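Local coordinates for protein putative arylalkylamine N-Acetyltransferase 7 (Aedes aegypti, PDB 4FD7) that probably transfers an acetyl group from acetyl-CoA to the amino group of an arylalkylamine, as a member of the GNAT family of N-acetyltransferases, at residues H47-D55 with M151-R160; A165-I173 with T195-Q203. One frame throughout, in Å; residues are numbered along the deposited sequence.

Contact 1. Residues H47-D55 with M151-R160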
loop_
_atom_site.group_PDB
_atom_site.type_symbol
_atom_site.label_atom_id
_atom_site.label_comp_id
_atom_site.label_asym_id
_atom_site.label_seq_id
_atom_site.Cartn_x
_atom_site.Cartn_y
_atom_site.Cartn_z
ATOM N N HIS A 47 13.668 0.312 2.041
ATOM C CA HIS A 47 12.812 0.575 3.182
ATOM C C HIS A 47 11.707 -0.481 3.197
ATOM O O HIS A 47 11.430 -1.090 4.236
ATOM C CB HIS A 47 12.227 1.982 3.061
ATOM C CG HIS A 47 11.406 2.409 4.226
ATOM N ND1 HIS A 47 10.112 1.980 4.426
ATOM C CD2 HIS A 47 11.671 3.282 5.229
ATOM C CE1 HIS A 47 9.628 2.543 5.515
ATOM N NE2 HIS A 47 10.556 3.343 6.015
ATOM N N MET A 48 11.129 -0.745 2.027
ATOM C CA MET A 48 10.053 -1.727 1.950
ATOM C C MET A 48 10.573 -3.095 2.398
ATOM O O MET A 48 9.894 -3.808 3.130
ATOM C CB MET A 48 9.462 -1.794 0.535
ATOM C CG MET A 48 8.721 -0.517 0.089
ATOM S SD MET A 48 7.172 -0.169 0.980
ATOM C CE MET A 48 6.162 -1.543 0.487
ATOM N N CYS A 49 11.793 -3.442 1.996
ATOM C CA CYS A 49 12.327 -4.742 2.356
ATOM C C CYS A 49 12.673 -4.809 3.825
ATOM O O CYS A 49 12.607 -5.876 4.436
ATOM C CB CYS A 49 13.573 -5.029 1.536
ATOM S SG CYS A 49 13.173 -5.246 -0.184
ATOM N N ASP A 50 13.037 -3.670 4.409
ATOM C CA ASP A 50 13.598 -3.706 5.753
ATOM C C ASP A 50 12.482 -3.781 6.767
ATOM O O ASP A 50 12.642 -4.334 7.859
ATOM C CB ASP A 50 14.416 -2.444 6.031
ATOM C CG ASP A 50 15.798 -2.500 5.438
ATOM O OD1 ASP A 50 16.214 -3.589 4.999
ATOM O OD2 ASP A 50 16.473 -1.448 5.419
ATOM N N TYR A 51 11.352 -3.198 6.404
ATOM C CA TYR A 51 10.271 -3.049 7.351
ATOM C C TYR A 51 8.989 -3.759 6.928
ATOM O O TYR A 51 8.582 -4.724 7.567
ATOM C CB TYR A 51 10.059 -1.567 7.641
ATOM C CG TYR A 51 11.350 -0.890 8.042
ATOM C CD1 TYR A 51 12.013 -1.256 9.212
ATOM C CD2 TYR A 51 11.922 0.091 7.244
ATOM C CE1 TYR A 51 13.202 -0.647 9.587
ATOM C CE2 TYR A 51 13.116 0.713 7.611
ATOM C CZ TYR A 51 13.749 0.337 8.779
ATOM O OH TYR A 51 14.926 0.954 9.139
ATOM N N PHE A 52 8.358 -3.290 5.859
ATOM C CA PHE A 52 7.110 -3.886 5.393
ATOM C C PHE A 52 7.193 -5.406 5.221
ATOM O O PHE A 52 6.334 -6.139 5.719
ATOM C CB PHE A 52 6.676 -3.222 4.092
ATOM C CG PHE A 52 5.483 -3.862 3.448
ATOM C CD1 PHE A 52 4.195 -3.565 3.874
ATOM C CD2 PHE A 52 5.654 -4.752 2.406
ATOM C CE1 PHE A 52 3.091 -4.169 3.265
ATOM C CE2 PHE A 52 4.564 -5.356 1.789
ATOM C CZ PHE A 52 3.290 -5.069 2.211
ATOM N N ALA A 53 8.237 -5.866 4.537
ATOM C CA ALA A 53 8.441 -7.298 4.305
ATOM C C ALA A 53 8.570 -8.064 5.612
ATOM O O ALA A 53 8.192 -9.226 5.691
ATOM C CB ALA A 53 9.678 -7.524 3.453
ATOM N N ARG A 54 9.117 -7.414 6.637
ATOM C CA ARG A 54 9.327 -8.078 7.910
ATOM C C ARG A 54 8.095 -8.033 8.812
ATOM O O ARG A 54 7.813 -8.998 9.519
ATOM C CB ARG A 54 10.518 -7.456 8.640
ATOM C CG ARG A 54 10.832 -8.128 9.963
ATOM C CD ARG A 54 11.740 -7.271 10.816
ATOM N NE ARG A 54 11.127 -5.997 11.200
ATOM C CZ ARG A 54 11.828 -4.920 11.536
ATOM N NH1 ARG A 54 11.218 -3.790 11.859
ATOM N NH2 ARG A 54 13.152 -4.971 11.537
ATOM N N ASP A 55 7.357 -6.926 8.768
ATOM C CA ASP A 55 6.364 -6.633 9.801
ATOM C C ASP A 55 4.889 -6.834 9.424
ATOM O O ASP A 55 4.063 -7.074 10.295
ATOM C CB ASP A 55 6.583 -5.211 10.323
ATOM C CG ASP A 55 7.892 -5.073 11.072
ATOM O OD1 ASP A 55 8.464 -6.119 11.458
ATOM O OD2 ASP A 55 8.349 -3.931 11.284
ATOM N N MET A 151 0.543 -1.687 -3.257
ATOM C CA MET A 151 1.176 -2.953 -2.904
ATOM C C MET A 151 2.121 -2.711 -1.737
ATOM O O MET A 151 3.330 -2.891 -1.866
ATOM C CB MET A 151 1.955 -3.527 -4.093
ATOM C CG MET A 151 2.556 -4.914 -3.867
ATOM S SD MET A 151 1.349 -6.156 -3.409
ATOM C CE MET A 151 1.925 -6.653 -1.783
ATOM N N GLY A 152 1.575 -2.256 -0.614
ATOM C CA GLY A 152 2.347 -2.154 0.615
ATOM C C GLY A 152 2.594 -0.743 1.114
ATOM O O GLY A 152 3.010 0.140 0.346
ATOM N N LEU A 153 2.334 -0.538 2.403
ATOM C CA LEU A 153 2.694 0.696 3.096
ATOM C C LEU A 153 3.642 0.327 4.232
ATOM O O LEU A 153 3.286 -0.460 5.117
ATOM C CB LEU A 153 1.453 1.413 3.648
ATOM C CG LEU A 153 1.608 2.893 4.063
ATOM C CD1 LEU A 153 0.252 3.569 4.225
ATOM C CD2 LEU A 153 2.410 3.086 5.347
ATOM N N SER A 154 4.847 0.897 4.187
ATOM C CA SER A 154 5.892 0.641 5.170
ATOM C C SER A 154 6.130 1.894 6.004
ATOM O O SER A 154 6.208 2.995 5.472
ATOM C CB SER A 154 7.173 0.261 4.442
ATOM O OG SER A 154 8.196 -0.159 5.328
ATOM N N VAL A 155 6.230 1.735 7.319
ATOM C CA VAL A 155 6.613 2.849 8.187
ATOM C C VAL A 155 7.764 2.400 9.072
ATOM O O VAL A 155 7.712 1.305 9.632
ATOM C CB VAL A 155 5.448 3.318 9.075
ATOM C CG1 VAL A 155 5.955 4.136 10.286
ATOM C CG2 VAL A 155 4.422 4.119 8.257
ATOM N N ASP A 156 8.799 3.234 9.185
ATOM C CA ASP A 156 9.935 2.898 10.035
ATOM C C ASP A 156 9.438 2.816 11.468
ATOM O O ASP A 156 8.835 3.761 11.973
ATOM C CB ASP A 156 11.021 3.962 9.904
ATOM C CG ASP A 156 12.293 3.613 10.663
ATOM O OD1 ASP A 156 12.234 2.874 11.671
ATOM O OD2 ASP A 156 13.360 4.096 10.243
ATOM N N PRO A 157 9.682 1.669 12.124
ATOM C CA PRO A 157 9.294 1.407 13.507
ATOM C C PRO A 157 9.632 2.535 14.478
ATOM O O PRO A 157 8.864 2.752 15.412
ATOM C CB PRO A 157 10.106 0.156 13.842
ATOM C CG PRO A 157 10.160 -0.570 12.566
ATOM C CD PRO A 157 10.331 0.494 11.517
ATOM N N LYS A 158 10.724 3.265 14.266
ATOM C CA LYS A 158 11.056 4.318 15.222
ATOM C C LYS A 158 10.195 5.567 15.041
ATOM O O LYS A 158 10.361 6.557 15.765
ATOM C CB LYS A 158 12.551 4.646 15.222
ATOM C CG LYS A 158 13.030 5.472 14.050
ATOM C CD LYS A 158 14.534 5.255 13.829
ATOM C CE LYS A 158 15.096 6.324 12.912
ATOM N NZ LYS A 158 14.062 6.734 11.929
ATOM N N TYR A 159 9.265 5.505 14.088
ATOM C CA TYR A 159 8.279 6.557 13.887
ATOM C C TYR A 159 6.848 6.076 14.075
ATOM O O TYR A 159 5.902 6.824 13.793
ATOM C CB TYR A 159 8.398 7.146 12.480
ATOM C CG TYR A 159 9.519 8.124 12.327
ATOM C CD1 TYR A 159 10.683 7.766 11.670
ATOM C CD2 TYR A 159 9.423 9.408 12.847
ATOM C CE1 TYR A 159 11.717 8.661 11.519
ATOM C CE2 TYR A 159 10.463 10.310 12.712
ATOM C CZ TYR A 159 11.608 9.928 12.044
ATOM O OH TYR A 159 12.648 10.823 11.907
ATOM N N ARG A 160 6.658 4.841 14.526
ATOM C CA ARG A 160 5.286 4.369 14.660
ATOM C C ARG A 160 4.569 5.007 15.855
ATOM O O ARG A 160 5.194 5.646 16.714
ATOM C CB ARG A 160 5.189 2.828 14.634
ATOM C CG ARG A 160 5.059 2.240 13.202
ATOM C CD ARG A 160 5.238 0.732 13.174
ATOM N NE ARG A 160 6.077 0.274 12.066
ATOM C CZ ARG A 160 6.616 -0.941 11.997
ATOM N NH1 ARG A 160 6.402 -1.811 12.979
ATOM N NH2 ARG A 160 7.371 -1.295 10.959
HETATM O O HOH W 1 9.142 -3.523 13.756
#

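Contact 2. Residues A165-I173 with T195-Q203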
loop_
_atom_site.group_PDB
_atom_site.type_symbol
_atom_site.label_atom_id
_atom_site.label_comp_id
_atom_site.label_asym_id
_atom_site.label_seq_id
_atom_site.Cartn_x
_atom_site.Cartn_y
_atom_site.Cartn_z
ATOM N N ALA A 165 0.965 6.452 9.070
ATOM C CA ALA A 165 0.285 5.628 8.064
ATOM C C ALA A 165 -1.013 6.292 7.599
ATOM O O ALA A 165 -1.306 6.381 6.389
ATOM C CB ALA A 165 0.002 4.231 8.608
ATOM N N THR A 166 -1.793 6.751 8.572
ATOM C CA THR A 166 -3.009 7.485 8.290
ATOM C C THR A 166 -2.728 8.651 7.345
ATOM O O THR A 166 -3.377 8.788 6.313
ATOM C CB THR A 166 -3.624 8.039 9.577
ATOM O OG1 THR A 166 -3.954 6.954 10.455
ATOM C CG2 THR A 166 -4.873 8.861 9.273
ATOM N N GLU A 167 -1.776 9.503 7.702
ATOM C CA GLU A 167 -1.506 10.674 6.862
ATOM C C GLU A 167 -0.976 10.349 5.457
ATOM O O GLU A 167 -1.280 11.074 4.484
ATOM C CB GLU A 167 -0.603 11.680 7.595
ATOM C CG GLU A 167 -1.149 12.164 8.944
ATOM C CD GLU A 167 -2.601 12.651 8.896
ATOM O OE1 GLU A 167 -3.000 13.350 7.943
ATOM O OE2 GLU A 167 -3.365 12.342 9.832
ATOM N N ILE A 168 -0.220 9.254 5.337
ATOM C CA ILE A 168 0.270 8.831 4.028
ATOM C C ILE A 168 -0.931 8.411 3.167
ATOM O O ILE A 168 -0.996 8.738 1.977
ATOM C CB ILE A 168 1.300 7.675 4.132
ATOM C CG1 ILE A 168 2.640 8.223 4.602
ATOM C CG2 ILE A 168 1.471 6.966 2.812
ATOM C CD1 ILE A 168 3.595 7.161 5.071
ATOM N N LEU A 169 -1.884 7.697 3.767
ATOM C CA LEU A 169 -3.115 7.383 3.043
ATOM C C LEU A 169 -3.927 8.629 2.723
ATOM O O LEU A 169 -4.602 8.687 1.700
ATOM C CB LEU A 169 -4.004 6.449 3.844
ATOM C CG LEU A 169 -3.470 5.040 4.069
ATOM C CD1 LEU A 169 -4.365 4.314 5.024
ATOM C CD2 LEU A 169 -3.382 4.292 2.734
ATOM N N ARG A 170 -3.919 9.607 3.624
ATOM C CA ARG A 170 -4.751 10.775 3.412
ATOM C C ARG A 170 -4.249 11.531 2.196
ATOM O O ARG A 170 -5.036 12.143 1.459
ATOM C CB ARG A 170 -4.803 11.688 4.657
ATOM C CG ARG A 170 -6.000 12.634 4.612
ATOM C CD ARG A 170 -5.893 13.738 5.668
ATOM N NE ARG A 170 -5.681 13.165 6.993
ATOM C CZ ARG A 170 -6.659 12.712 7.775
ATOM N NH1 ARG A 170 -7.921 12.766 7.362
ATOM N NH2 ARG A 170 -6.377 12.206 8.968
ATOM N N ALA A 171 -2.940 11.468 1.968
ATOM C CA ALA A 171 -2.346 12.081 0.765
ATOM C C ALA A 171 -2.879 11.574 -0.589
ATOM O O ALA A 171 -2.603 12.176 -1.629
ATOM C CB ALA A 171 -0.827 11.969 0.802
ATOM N N ARG A 172 -3.624 10.478 -0.587
ATOM C CA ARG A 172 -4.167 9.936 -1.829
ATOM C C ARG A 172 -5.237 10.862 -2.388
ATOM O O ARG A 172 -5.493 10.903 -3.604
ATOM C CB ARG A 172 -4.743 8.542 -1.586
ATOM C CG ARG A 172 -3.673 7.462 -1.473
ATOM C CD ARG A 172 -4.320 6.092 -1.337
ATOM N NE ARG A 172 -3.355 5.096 -0.870
ATOM C CZ ARG A 172 -3.620 3.797 -0.776
ATOM N NH1 ARG A 172 -4.813 3.326 -1.135
ATOM N NH2 ARG A 172 -2.685 2.971 -0.336
ATOM N N ILE A 173 -5.849 11.622 -1.488
ATOM C CA ILE A 173 -6.949 12.499 -1.856
ATOM C C ILE A 173 -6.492 13.602 -2.825
ATOM O O ILE A 173 -7.037 13.705 -3.933
ATOM C CB ILE A 173 -7.692 13.057 -0.609
ATOM C CG1 ILE A 173 -8.390 11.924 0.148
ATOM C CG2 ILE A 173 -8.686 14.095 -1.019
ATOM C CD1 ILE A 173 -8.959 12.343 1.483
ATOM N N THR A 195 -7.402 0.352 10.520
ATOM C CA THR A 195 -7.737 1.495 11.375
ATOM C C THR A 195 -7.392 2.826 10.697
ATOM O O THR A 195 -8.184 3.779 10.712
ATOM C CB THR A 195 -7.003 1.384 12.736
ATOM O OG1 THR A 195 -7.478 0.225 13.438
ATOM C CG2 THR A 195 -7.230 2.631 13.592
ATOM N N ALA A 196 -6.209 2.865 10.092
ATOM C CA ALA A 196 -5.693 4.050 9.412
ATOM C C ALA A 196 -6.588 4.404 8.233
ATOM O O ALA A 196 -7.007 5.564 8.049
ATOM C CB ALA A 196 -4.289 3.785 8.947
ATOM N N ALA A 197 -6.913 3.381 7.445
ATOM C CA ALA A 197 -7.762 3.594 6.282
ATOM C C ALA A 197 -9.135 4.089 6.724
ATOM O O ALA A 197 -9.724 4.970 6.096
ATOM C CB ALA A 197 -7.869 2.312 5.457
ATOM N N THR A 198 -9.639 3.537 7.825
ATOM C CA THR A 198 -10.939 3.957 8.340
ATOM C C THR A 198 -10.905 5.430 8.726
ATOM O O THR A 198 -11.782 6.207 8.332
ATOM C CB THR A 198 -11.381 3.089 9.531
ATOM O OG1 THR A 198 -11.754 1.786 9.049
ATOM C CG2 THR A 198 -12.570 3.725 10.267
ATOM N N ARG A 199 -9.867 5.819 9.454
ATOM C CA ARG A 199 -9.724 7.209 9.874
ATOM C C ARG A 199 -9.639 8.200 8.699
ATOM O O ARG A 199 -10.102 9.347 8.806
ATOM C CB ARG A 199 -8.567 7.343 10.879
ATOM C CG ARG A 199 -8.857 6.565 12.174
ATOM C CD ARG A 199 -7.758 6.676 13.233
ATOM N NE ARG A 199 -8.216 6.217 14.549
ATOM C CZ ARG A 199 -8.887 6.986 15.406
ATOM N NH1 ARG A 199 -9.177 8.241 15.075
ATOM N NH2 ARG A 199 -9.268 6.511 16.587
ATOM N N VAL A 200 -9.087 7.756 7.566
ATOM C CA VAL A 200 -9.090 8.596 6.356
ATOM C C VAL A 200 -10.470 8.691 5.674
ATOM O O VAL A 200 -10.753 9.621 4.913
ATOM C CB VAL A 200 -8.001 8.116 5.371
ATOM C CG1 VAL A 200 -8.131 8.772 3.993
ATOM C CG2 VAL A 200 -6.628 8.411 5.959
ATOM N N GLY A 201 -11.341 7.735 5.964
ATOM C CA GLY A 201 -12.642 7.702 5.332
ATOM C C GLY A 201 -12.855 6.605 4.306
ATOM O O GLY A 201 -13.821 6.668 3.548
ATOM N N PHE A 202 -11.967 5.609 4.265
ATOM C CA PHE A 202 -12.206 4.422 3.442
ATOM C C PHE A 202 -13.379 3.632 4.021
ATOM O O PHE A 202 -13.551 3.572 5.242
ATOM C CB PHE A 202 -10.984 3.494 3.416
ATOM C CG PHE A 202 -9.888 3.929 2.484
ATOM C CD1 PHE A 202 -8.982 4.916 2.865
ATOM C CD2 PHE A 202 -9.727 3.315 1.249
ATOM C CE1 PHE A 202 -7.945 5.301 2.015
ATOM C CE2 PHE A 202 -8.692 3.708 0.382
ATOM C CZ PHE A 202 -7.797 4.697 0.772
ATOM N N GLN A 203 -14.165 3.012 3.143
ATOM C CA GLN A 203 -15.269 2.151 3.550
ATOM C C GLN A 203 -14.946 0.691 3.249
ATOM O O GLN A 203 -14.255 0.389 2.277
ATOM C CB GLN A 203 -16.542 2.514 2.788
ATOM C CG GLN A 203 -16.427 2.270 1.287
ATOM C CD GLN A 203 -17.741 1.902 0.635
ATOM O OE1 GLN A 203 -17.904 0.784 0.138
ATOM N NE2 GLN A 203 -18.680 2.845 0.608
HETATM O O HOH W 2 -9.677 12.148 9.804
#

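Contact 1. Residues H47-D55 with M151-R160
Ser-154 turns its hydroxyl into a backbone irregularity of helix 47-55. Ala-53 N donates to Met-48 O in the pi-type turn there, and Phe-52 N makes a weak bond of 3.2 Å to Ser-154 OG. On the same hydroxyl closes His-47 ND1, 3.0 Å from Ser-154 OG; the other ring nitrogen, NE2, bonds weakly to Val-99 O. CG anti to the backbone N (chi1 174°) carries the Phe-52 ring over the strand, where Gly-152 CA lies over its face, a CH-pi contact 3.8 Å from the ring centroid. Strand 152-155 ends the outermost strand 146-155 of the antiparallel five-stranded sheet in the N-terminal part of the GNAT fold, running into the turn that precedes helix 164-170; Arg-160 begins a sequence matching the R-x-x-G-x-A signature, which in relatives binds the acetyl-CoA pyrophosphate. Here the Arg-160 guanidinium grips Val-155 O through both NE and NH2. Its NH2 also forms a salt bridge of 2.8 Å to Asp-55 OD2, nearly straight (166°) and on the anti lone pair, with guanidinium and carboxylate planes almost perpendicular. Arg-54 holds the same carboxylate side-on, NE to OD1 and NH1 to OD2, and water 1 donates to Asp-55 OD2 at 2.6 Å. Pro-157 CG meets the edge of the Arg-54 guanidinium and lies over a face of the Arg-160 one, offset toward its rim; Pro-157 CD is 3.3 Å from Tyr-51 CD1. Asp-156 OD1 accepts from Lys-158 N in an Asx turn, while Lys-158 NZ is shared between Asp-156 OD2 and Glu-97.

Contact 2. Residues A165-I173 with T195-Q203
Val-200 has CG1 anti to its backbone N (chi1 169°), which leaves CG2 anti to the carbonyl carbon and directed into helix 165-170, 3.3 Å from Thr-166 O and 3.8 Å from Arg-170 N. Thr-166 keeps OG1 beside its backbone N (chi1 -61°), which puts CG2 anti to that N: Thr-166 CG2 slides past Val-200 CG2 at 3.8 Å, and OG1 rests on Ala-196 CB at 3.5 Å. One turn on, Leu-169 reaches along the neighbouring helix, its CD1 lying 3.6 Å from Ala-197 N and also touching the CB atoms of Ala-196 and Ala-197. Ala-196 faces the other helix, consistent with the 8.4 Å approach of the segment axes, which cross at -50°. In GNAT terms, helix 164-170 comes after the edge strand 146-155, and Ala-165, the last residue of the R-x-x-G-x-A motif, already lies in its first turn; helix 191-200 follows strand 183-188, so the interface joins two helices of the half that in GNAT relatives binds acetyl-CoA. A Schellman motif ends the second helix, with Gly-201 at positive phi and Phe-202 N bonded to Ala-197 O. Phe-202 then points its side chain toward segment 165-173, its CZ 3.8 Å from Arg-172 NH1, ring and guanidinium planes nearly perpendicular. The buried Arg-172 head finds its polar partners in Asn-102, Ser-184 and Thr-186, and Leu-169 CD2 lies above one face of the guanidinium, offset toward its rim. Beside this apolar patch Arg-170 holds Glu-167 side-on, NE to OE1 and NH2 to OE2, with OE1 also bonded to His-16. Arg-170 NH1 donates to water 2 at 3.1 Å, and that water donates to Arg-199 O.

How the contacts relate
Contacts 1 and 2 lie on opposite sides of strand 152-155: Ser-154 looks toward helix 47-55, whereas Leu-153 and Val-155 point to helix 164-170. Leu-153 CD1 joins the two, packing 4.0 Å from Leu-169 CD2, although the centres of the contacts are about 17 Å apart. Both are partly buried, but their chemistry differs. Contact 1, helix against strand, has a buried polar and aromatic part and a charged cluster at its outer end that ties the turn after the strand directly to the helix. Contact 2, helix against helix, is mainly aliphatic, with an aromatic-guanidinium contact at one end, and its polar link runs through a water.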